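Local coordinates for A rubisco-like protein (Burkholderia fungorum, PDB 3NWR), which is of unknown exact function but belongs to the rubisco large-chain family, carries a carboxylated lysine and is probably a TIM-barrel enzyme of lyase type, at residues E143-G148 and D349-A354; C265-I270 and Q305-L310; L281-N286 and S311-M316. All coordinates share one frame; numbering follows the deposited sequence.

Contact 1. Residues E143-G148 and D349-A354; sequences ELPRHG and DAVLPA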
loop_
_atom_site.group_PDB
_atom_site.type_symbol
_atom_site.label_atom_id
_atom_site.label_comp_id
_atom_site.label_asym_id
_atom_site.label_seq_id
_atom_site.Cartn_x
_atom_site.Cartn_y
_atom_site.Cartn_z
ATOM N N GLU A 143 12.565 4.184 -13.751
ATOM C CA GLU A 143 11.933 4.994 -14.779
ATOM C C GLU A 143 11.973 6.475 -14.444
ATOM O O GLU A 143 11.749 6.865 -13.300
ATOM C CB GLU A 143 10.486 4.543 -14.994
ATOM C CG GLU A 143 10.375 3.158 -15.630
ATOM C CD GLU A 143 10.843 3.157 -17.080
ATOM O OE1 GLU A 143 10.696 4.194 -17.748
ATOM O OE2 GLU A 143 11.355 2.122 -17.554
ATOM N N LEU A 144 12.244 7.292 -15.461
ATOM C CA LEU A 144 12.174 8.743 -15.338
ATOM C C LEU A 144 10.785 9.229 -15.728
ATOM O O LEU A 144 10.088 8.568 -16.493
ATOM C CB LEU A 144 13.198 9.381 -16.278
ATOM C CG LEU A 144 14.659 9.096 -15.942
ATOM C CD1 LEU A 144 15.557 9.516 -17.105
ATOM C CD2 LEU A 144 15.053 9.817 -14.666
ATOM N N PRO A 145 10.392 10.404 -15.222
ATOM C CA PRO A 145 9.145 10.992 -15.716
ATOM C C PRO A 145 9.279 11.246 -17.218
ATOM O O PRO A 145 10.297 11.785 -17.669
ATOM C CB PRO A 145 9.040 12.319 -14.961
ATOM C CG PRO A 145 10.376 12.559 -14.350
ATOM C CD PRO A 145 11.100 11.267 -14.262
ATOM N N ARG A 146 8.277 10.835 -17.984
ATOM C CA ARG A 146 8.283 11.054 -19.424
ATOM C C ARG A 146 8.106 12.540 -19.756
ATOM O O ARG A 146 8.671 13.046 -20.737
ATOM C CB ARG A 146 7.155 10.242 -20.056
ATOM C CG ARG A 146 7.274 10.070 -21.539
ATOM C CD ARG A 146 6.128 9.227 -22.081
ATOM N NE ARG A 146 6.230 7.805 -21.752
ATOM C CZ ARG A 146 6.761 6.891 -22.562
ATOM N NH1 ARG A 146 7.255 7.261 -23.736
ATOM N NH2 ARG A 146 6.802 5.607 -22.206
ATOM N N HIS A 147 7.321 13.232 -18.932
ATOM C CA HIS A 147 6.919 14.612 -19.195
ATOM C C HIS A 147 7.265 15.578 -18.078
ATOM O O HIS A 147 7.747 16.686 -18.332
ATOM C CB HIS A 147 5.415 14.676 -19.451
ATOM C CG HIS A 147 4.999 13.948 -20.687
ATOM N ND1 HIS A 147 5.284 14.415 -21.954
ATOM C CD2 HIS A 147 4.359 12.766 -20.853
ATOM C CE1 HIS A 147 4.818 13.560 -22.848
ATOM N NE2 HIS A 147 4.256 12.549 -22.207
ATOM N N GLY A 148 6.993 15.172 -16.843
ATOM C CA GLY A 148 7.205 16.034 -15.691
ATOM C C GLY A 148 6.622 17.420 -15.887
ATOM O O GLY A 148 5.526 17.588 -16.434
ATOM N N ASP A 349 14.957 15.144 -12.711
ATOM C CA ASP A 349 13.784 14.288 -12.731
ATOM C C ASP A 349 12.655 14.805 -11.824
ATOM O O ASP A 349 11.871 14.024 -11.278
ATOM C CB ASP A 349 14.193 12.880 -12.294
ATOM C CG ASP A 349 14.788 12.854 -10.892
ATOM O OD1 ASP A 349 14.859 13.913 -10.245
ATOM O OD2 ASP A 349 15.187 11.767 -10.430
ATOM N N ALA A 350 12.568 16.118 -11.656
ATOM C CA ALA A 350 11.512 16.688 -10.825
ATOM C C ALA A 350 10.132 16.323 -11.358
ATOM O O ALA A 350 9.958 16.073 -12.556
ATOM C CB ALA A 350 11.668 18.216 -10.718
ATOM N N VAL A 351 9.157 16.275 -10.459
ATOM C CA VAL A 351 7.772 16.045 -10.852
ATOM C C VAL A 351 6.938 17.263 -10.482
ATOM O O VAL A 351 7.350 18.100 -9.672
ATOM C CB VAL A 351 7.185 14.762 -10.214
ATOM C CG1 VAL A 351 7.952 13.531 -10.700
ATOM C CG2 VAL A 351 7.184 14.856 -8.685
ATOM N N LEU A 352 5.759 17.351 -11.080
ATOM C CA LEU A 352 4.878 18.490 -10.874
ATOM C C LEU A 352 4.036 18.279 -9.625
ATOM O O LEU A 352 3.289 17.303 -9.546
ATOM C CB LEU A 352 3.964 18.647 -12.086
ATOM C CG LEU A 352 3.072 19.888 -12.135
ATOM C CD1 LEU A 352 3.888 21.162 -12.355
ATOM C CD2 LEU A 352 2.031 19.721 -13.237
ATOM N N PRO A 353 4.141 19.182 -8.634
ATOM C CA PRO A 353 3.290 19.042 -7.452
ATOM C C PRO A 353 1.877 19.530 -7.736
ATOM O O PRO A 353 1.688 20.557 -8.410
ATOM C CB PRO A 353 3.980 19.938 -6.410
ATOM C CG PRO A 353 4.617 21.026 -7.238
ATOM C CD PRO A 353 5.074 20.320 -8.520
ATOM N N ALA A 354 0.897 18.767 -7.266
ATOM C CA ALA A 354 -0.503 19.130 -7.379
ATOM C C ALA A 354 -1.060 19.500 -6.011
ATOM O O ALA A 354 -1.119 18.674 -5.096
ATOM C CB ALA A 354 -1.312 17.992 -8.014
#
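The ring of P145 presses its CG-CD side against D349 and the carbonyl oxygen of A350. CG lies 3.7 Å from D349 O and 4.0 Å from A350 O, so it meets two successive carbonyl oxygens. CD lies 4.0 Å from D349 CB, and the two side chains cross obliquely. The ring of H147 takes no part in this, but carries R146 CG over one face, offset toward the rim.

L144 comes to the same CB. Its CD2 is 4.0 Å from D349 CB, and here the side chains meet at about a right angle. D349 CG sits between the backbone N and the carbonyl carbon (chi1 60°), and the carboxylate it carries is held by two salt bridges, OD2 with R139 and OD1 with R309. V351 closes the contact loosely, with CG1 4.5 Å from P145 CG. G148 passes with its CA 4.2 Å from A350 O, and its positive phi (48°) suits glycine. No hydrogen bond joins the two segments; apolar carbons meet carbonyl oxygens.

The loop 143-148 runs from helix 136-139 to helix 148-156. Residues 349-351 lead into strand 352-355, which lies between strands 315-319 and 377-379 of the parallel sheet. The contact thus lays the loop that enters the barrel domain against the turn just before strand 352-355.

Contact 2. Residues C265-I270 and Q305-L310; sequences CGFSAI and QTLWRL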
loop_
_atom_site.group_PDB
_atom_site.type_symbol
_atom_site.label_atom_id
_atom_site.label_comp_id
_atom_site.label_asym_id
_atom_site.label_seq_id
_atom_site.Cartn_x
_atom_site.Cartn_y
_atom_site.Cartn_z
ATOM N N CYS A 265 -2.843 0.358 -7.202
ATOM C CA CYS A 265 -2.282 -0.194 -8.432
ATOM C C CYS A 265 -0.976 -0.919 -8.140
ATOM O O CYS A 265 -0.758 -2.037 -8.636
ATOM C CB CYS A 265 -2.051 0.918 -9.453
ATOM S SG CYS A 265 -3.584 1.590 -10.150
ATOM N N GLY A 266 -0.123 -0.294 -7.321
ATOM C CA GLY A 266 1.156 -0.875 -6.943
ATOM C C GLY A 266 2.334 -0.496 -7.820
ATOM O O GLY A 266 2.170 -0.194 -9.008
ATOM N N PHE A 267 3.530 -0.531 -7.238
ATOM C CA PHE A 267 4.734 -0.206 -8.001
ATOM C C PHE A 267 4.867 -1.106 -9.230
ATOM O O PHE A 267 5.261 -0.644 -10.296
ATOM C CB PHE A 267 5.992 -0.367 -7.142
ATOM C CG PHE A 267 6.055 0.550 -5.943
ATOM C CD1 PHE A 267 6.176 1.926 -6.115
ATOM C CD2 PHE A 267 6.021 0.038 -4.648
ATOM C CE1 PHE A 267 6.252 2.791 -5.017
ATOM C CE2 PHE A 267 6.102 0.883 -3.533
ATOM C CZ PHE A 267 6.222 2.268 -3.719
ATOM N N SER A 268 4.563 -2.396 -9.074
ATOM C CA SER A 268 4.727 -3.353 -10.170
ATOM C C SER A 268 3.881 -2.981 -11.379
ATOM O O SER A 268 4.345 -3.043 -12.529
ATOM C CB SER A 268 4.346 -4.763 -9.697
ATOM O OG SER A 268 5.215 -5.175 -8.665
ATOM N N ALA A 269 2.632 -2.609 -11.130
ATOM C CA ALA A 269 1.728 -2.232 -12.212
ATOM C C ALA A 269 2.113 -0.894 -12.823
ATOM O O ALA A 269 2.129 -0.740 -14.051
ATOM C CB ALA A 269 0.283 -2.178 -11.720
ATOM N N ILE A 270 2.407 0.088 -11.977
ATOM C CA ILE A 270 2.669 1.420 -12.508
ATOM C C ILE A 270 3.953 1.481 -13.329
ATOM O O ILE A 270 3.984 2.135 -14.380
ATOM C CB ILE A 270 2.643 2.495 -11.404
ATOM C CG1 ILE A 270 1.258 2.558 -10.742
ATOM C CG2 ILE A 270 3.058 3.853 -11.973
ATOM C CD1 ILE A 270 0.088 2.862 -11.679
ATOM N N GLN A 305 7.582 9.576 -1.896
ATOM C CA GLN A 305 7.690 10.170 -3.232
ATOM C C GLN A 305 8.958 9.716 -3.953
ATOM O O GLN A 305 8.986 9.653 -5.176
ATOM C CB GLN A 305 7.589 11.702 -3.168
ATOM C CG GLN A 305 8.746 12.398 -2.445
ATOM C CD GLN A 305 9.786 12.971 -3.389
ATOM O OE1 GLN A 305 9.452 13.582 -4.405
ATOM N NE2 GLN A 305 11.065 12.808 -3.032
ATOM N N THR A 306 10.003 9.383 -3.196
ATOM C CA THR A 306 11.184 8.787 -3.820
ATOM C C THR A 306 10.817 7.467 -4.500
ATOM O O THR A 306 11.079 7.278 -5.698
ATOM C CB THR A 306 12.309 8.549 -2.806
ATOM O OG1 THR A 306 12.758 9.805 -2.283
ATOM C CG2 THR A 306 13.478 7.835 -3.472
ATOM N N LEU A 307 10.200 6.560 -3.742
ATOM C CA LEU A 307 9.811 5.270 -4.300
ATOM C C LEU A 307 8.873 5.445 -5.483
ATOM O O LEU A 307 9.072 4.836 -6.534
ATOM C CB LEU A 307 9.151 4.411 -3.231
ATOM C CG LEU A 307 10.050 4.034 -2.060
ATOM C CD1 LEU A 307 9.196 3.380 -0.991
ATOM C CD2 LEU A 307 11.153 3.096 -2.529
ATOM N N TRP A 308 7.853 6.284 -5.328
ATOM C CA TRP A 308 6.914 6.484 -6.433
ATOM C C TRP A 308 7.538 7.121 -7.673
ATOM O O TRP A 308 7.193 6.775 -8.792
ATOM C CB TRP A 308 5.621 7.181 -5.961
ATOM C CG TRP A 308 4.742 6.145 -5.377
ATOM C CD1 TRP A 308 4.463 5.919 -4.047
ATOM C CD2 TRP A 308 4.115 5.100 -6.103
ATOM N NE1 TRP A 308 3.661 4.800 -3.923
ATOM C CE2 TRP A 308 3.434 4.287 -5.177
ATOM C CE3 TRP A 308 4.042 4.785 -7.466
ATOM C CZ2 TRP A 308 2.693 3.169 -5.572
ATOM C CZ3 TRP A 308 3.318 3.683 -7.850
ATOM C CH2 TRP A 308 2.654 2.883 -6.908
ATOM N N ARG A 309 8.484 8.033 -7.476
ATOM C CA ARG A 309 9.120 8.650 -8.630
ATOM C C ARG A 309 9.942 7.640 -9.439
ATOM O O ARG A 309 10.116 7.806 -10.648
ATOM C CB ARG A 309 9.939 9.858 -8.189
ATOM C CG ARG A 309 9.049 11.074 -7.973
ATOM C CD ARG A 309 9.748 12.199 -7.230
ATOM N NE ARG A 309 10.852 12.773 -7.990
ATOM C CZ ARG A 309 11.564 13.809 -7.563
ATOM N NH1 ARG A 309 12.559 14.287 -8.304
ATOM N NH2 ARG A 309 11.274 14.369 -6.387
ATOM N N LEU A 310 10.412 6.579 -8.791
ATOM C CA LEU A 310 11.125 5.520 -9.514
ATOM C C LEU A 310 10.230 4.779 -10.510
ATOM O O LEU A 310 10.734 4.103 -11.414
ATOM C CB LEU A 310 11.789 4.524 -8.553
ATOM C CG LEU A 310 12.820 5.133 -7.595
ATOM C CD1 LEU A 310 13.327 4.089 -6.597
ATOM C CD2 LEU A 310 13.991 5.748 -8.363
#
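F267 lays its ring over one face of the W308 indole. The six-membered ring of W308 and the F267 ring have centroids 4.1 Å apart. Their planes are inclined by 31°, an oblique pairing that is neither a stack nor edge-to-face. F267 CD1 lies 3.7 Å from W308 CH2, while F267 CZ reaches 3.6 Å from W308 NE1. F267 CE1 is modelled over the indole too close for carbons, so its exact height is doubtful.

L307 touches the far part of the same phenyl ring. Its CB is 3.7 Å from F267 CZ, in an oblique approach. I270 comes to W308 from another direction, at the edge and near the indole plane, with CG1 3.7 Å from W308 CZ3. The backbone adds to this, because G266 C lies 3.5 Å from W308 CH2. G266 leaves helix 262-265 with positive phi and is the N-cap of helix 267-276. The indole is therefore packed against the very start of that helix.

On helix 301-309, R309 NH2 donates to Q305 OE1 at 2.8 Å, on a lone pair in the carbonyl plane. Y304 meets W308 edge-to-face. F267 also packs on W264 of the second subunit, so the cluster reaches the dimer interface.

All the touching residues are buried, and no hydrogen bond crosses between the segments. The two helices are joined by van der Waals contact, mostly of aromatic and aliphatic carbons, so the fit between the two segments rests on shape, with no polar bond to direct it.

Contact 3. Residues L281-N286 and S311-M316; sequences LHAHRN and SGVDHM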
loop_
_atom_site.group_PDB
_atom_site.type_symbol
_atom_site.label_atom_id
_atom_site.label_comp_id
_atom_site.label_asym_id
_atom_site.label_seq_id
_atom_site.Cartn_x
_atom_site.Cartn_y
_atom_site.Cartn_z
ATOM N N LEU A 281 1.444 10.785 -16.680
ATOM C CA LEU A 281 0.993 9.882 -15.629
ATOM C C LEU A 281 0.728 10.702 -14.369
ATOM O O LEU A 281 1.665 11.134 -13.683
ATOM C CB LEU A 281 2.065 8.828 -15.361
ATOM C CG LEU A 281 1.684 7.361 -15.479
ATOM C CD1 LEU A 281 2.844 6.502 -14.996
ATOM C CD2 LEU A 281 0.416 7.068 -14.697
ATOM N N HIS A 282 -0.548 10.943 -14.096
ATOM C CA HIS A 282 -0.974 11.741 -12.940
ATOM C C HIS A 282 -1.239 10.783 -11.776
ATOM O O HIS A 282 -2.221 10.038 -11.783
ATOM C CB HIS A 282 -2.244 12.539 -13.296
ATOM C CG HIS A 282 -2.759 13.407 -12.188
ATOM N ND1 HIS A 282 -2.304 14.691 -11.971
ATOM C CD2 HIS A 282 -3.710 13.181 -11.250
ATOM C CE1 HIS A 282 -2.943 15.215 -10.938
ATOM N NE2 HIS A 282 -3.794 14.317 -10.476
ATOM N N ALA A 283 -0.364 10.806 -10.776
ATOM C CA ALA A 283 -0.467 9.880 -9.651
ATOM C C ALA A 283 -1.394 10.402 -8.560
ATOM O O ALA A 283 -1.145 11.473 -8.002
ATOM C CB ALA A 283 0.930 9.613 -9.070
ATOM N N HIS A 284 -2.451 9.659 -8.249
ATOM C CA HIS A 284 -3.330 10.038 -7.150
ATOM C C HIS A 284 -2.958 9.194 -5.951
ATOM O O HIS A 284 -2.944 7.968 -6.037
ATOM C CB HIS A 284 -4.816 9.853 -7.487
ATOM C CG HIS A 284 -5.714 10.596 -6.550
ATOM N ND1 HIS A 284 -6.038 10.118 -5.300
ATOM C CD2 HIS A 284 -6.294 11.818 -6.648
ATOM C CE1 HIS A 284 -6.806 10.997 -4.679
ATOM N NE2 HIS A 284 -6.981 12.036 -5.477
ATOM N N ARG A 285 -2.670 9.845 -4.828
ATOM C CA ARG A 285 -2.094 9.133 -3.695
ATOM C C ARG A 285 -3.107 8.668 -2.648
ATOM O O ARG A 285 -2.717 8.299 -1.540
ATOM C CB ARG A 285 -0.999 9.983 -3.026
ATOM C CG ARG A 285 -1.557 11.115 -2.159
ATOM C CD ARG A 285 -0.481 12.022 -1.588
ATOM N NE ARG A 285 -1.008 12.708 -0.411
ATOM C CZ ARG A 285 -0.349 13.622 0.299
ATOM N NH1 ARG A 285 0.864 14.006 -0.061
ATOM N NH2 ARG A 285 -0.908 14.129 1.386
ATOM N N ASN A 286 -4.395 8.658 -2.982
ATOM C CA ASN A 286 -5.393 8.261 -1.988
ATOM C C ASN A 286 -4.982 6.975 -1.274
ATOM O O ASN A 286 -4.559 6.009 -1.912
ATOM C CB ASN A 286 -6.818 8.165 -2.581
ATOM C CG ASN A 286 -6.990 7.003 -3.538
ATOM O OD1 ASN A 286 -7.388 5.919 -3.136
ATOM N ND2 ASN A 286 -6.709 7.235 -4.824
ATOM N N SER A 311 8.911 4.887 -10.354
ATOM C CA SER A 311 7.997 4.263 -11.319
ATOM C C SER A 311 7.738 5.146 -12.532
ATOM O O SER A 311 7.106 4.717 -13.500
ATOM C CB SER A 311 6.662 3.896 -10.671
ATOM O OG SER A 311 5.895 5.059 -10.413
ATOM N N GLY A 312 8.197 6.392 -12.478
ATOM C CA GLY A 312 8.107 7.265 -13.634
ATOM C C GLY A 312 6.891 8.173 -13.695
ATOM O O GLY A 312 6.608 8.771 -14.742
ATOM N N VAL A 313 6.167 8.298 -12.582
ATOM C CA VAL A 313 5.029 9.218 -12.545
ATOM C C VAL A 313 5.457 10.666 -12.838
ATOM O O VAL A 313 6.596 11.053 -12.572
ATOM C CB VAL A 313 4.276 9.156 -11.207
ATOM C CG1 VAL A 313 3.721 7.748 -10.987
ATOM C CG2 VAL A 313 5.189 9.566 -10.052
ATOM N N ASP A 314 4.529 11.462 -13.366
ATOM C CA ASP A 314 4.835 12.823 -13.794
ATOM C C ASP A 314 4.363 13.883 -12.807
ATOM O O ASP A 314 4.952 14.961 -12.733
ATOM C CB ASP A 314 4.175 13.085 -15.147
ATOM C CG ASP A 314 4.812 12.297 -16.256
ATOM O OD1 ASP A 314 6.021 12.498 -16.483
ATOM O OD2 ASP A 314 4.113 11.478 -16.896
ATOM N N HIS A 315 3.276 13.586 -12.098
ATOM C CA HIS A 315 2.696 14.486 -11.105
ATOM C C HIS A 315 2.538 13.750 -9.788
ATOM O O HIS A 315 2.226 12.558 -9.772
ATOM C CB HIS A 315 1.286 14.917 -11.491
ATOM C CG HIS A 315 1.154 15.548 -12.842
ATOM N ND1 HIS A 315 -0.076 15.797 -13.409
ATOM C CD2 HIS A 315 2.076 15.998 -13.728
ATOM C CE1 HIS A 315 0.094 16.373 -14.589
ATOM N NE2 HIS A 315 1.391 16.509 -14.804
ATOM N N MET A 316 2.699 14.471 -8.677
ATOM C CA MET A 316 2.381 13.933 -7.356
ATOM C C MET A 316 1.542 14.922 -6.563
ATOM O O MET A 316 1.775 16.132 -6.631
ATOM C CB MET A 316 3.655 13.626 -6.556
ATOM C CG MET A 316 4.418 12.383 -7.024
ATOM S SD MET A 316 3.627 10.798 -6.602
ATOM C CE MET A 316 3.986 10.655 -4.841
#
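A283 puts its CB into a hollow made by V313, H315 and M316. The CB lies 3.9 Å from V313 CG1, 3.8 Å from M316 SD and 3.3 Å from H315 O. The M316 chain is bent at chi2 (-73°), which places SD. V313 CG1 also meets L281 CD1 at 4.3 Å, so the valine lies against both L281 and A283.

Opposite A283 on the sheet, H282 and H315 meet rim to rim with their ring planes at 86°. Their ND1 atoms are 2.9 Å apart and hydrogen-bonded, each near the plane of the other ring. L281 O accepts D314 N at 2.9 Å and a weak bond from H315 N. L281 N gives its hydrogen to D314 OD2 at 2.8 Å, on the anti lone pair. A283 N bonds to H315 O at 3.3 Å from above the carbonyl plane.

These strands, with helix 301-309, form a beta-alpha-beta unit of the barrel. The carboxylate of D314 also holds R274, G148 and H147. H282 NE2 bonds to H317 and H315 NE2 to T152. The ND1 pair needs one donor and one acceptor, so the protonation patterns of the two imidazoles are probably coupled.

How the contacts relate
All three contacts belong to the barrel domain or the loop leading into it. Contacts 1 and 2 have centres about 12 Å apart; contact 3 lies about 8 Å from each. Along the chain the loop closed by contact 1 encloses the other two, whose segments alternate: 265-270, 281-286, 305-310, 311-316. Contacts 1 and 3 share the parallel sheet through neighbouring strands 352-355 and 315-319. Contact 2 joins the helices outside it, one before strand 280-284 and one after. R309 of contact 2 bridges to D349 of contact 1, and I270 packs on L281 of contact 3. Side chains thus link sheet, helices and entry loop; contacts 2 and 3 are buried, contact 1 only partly.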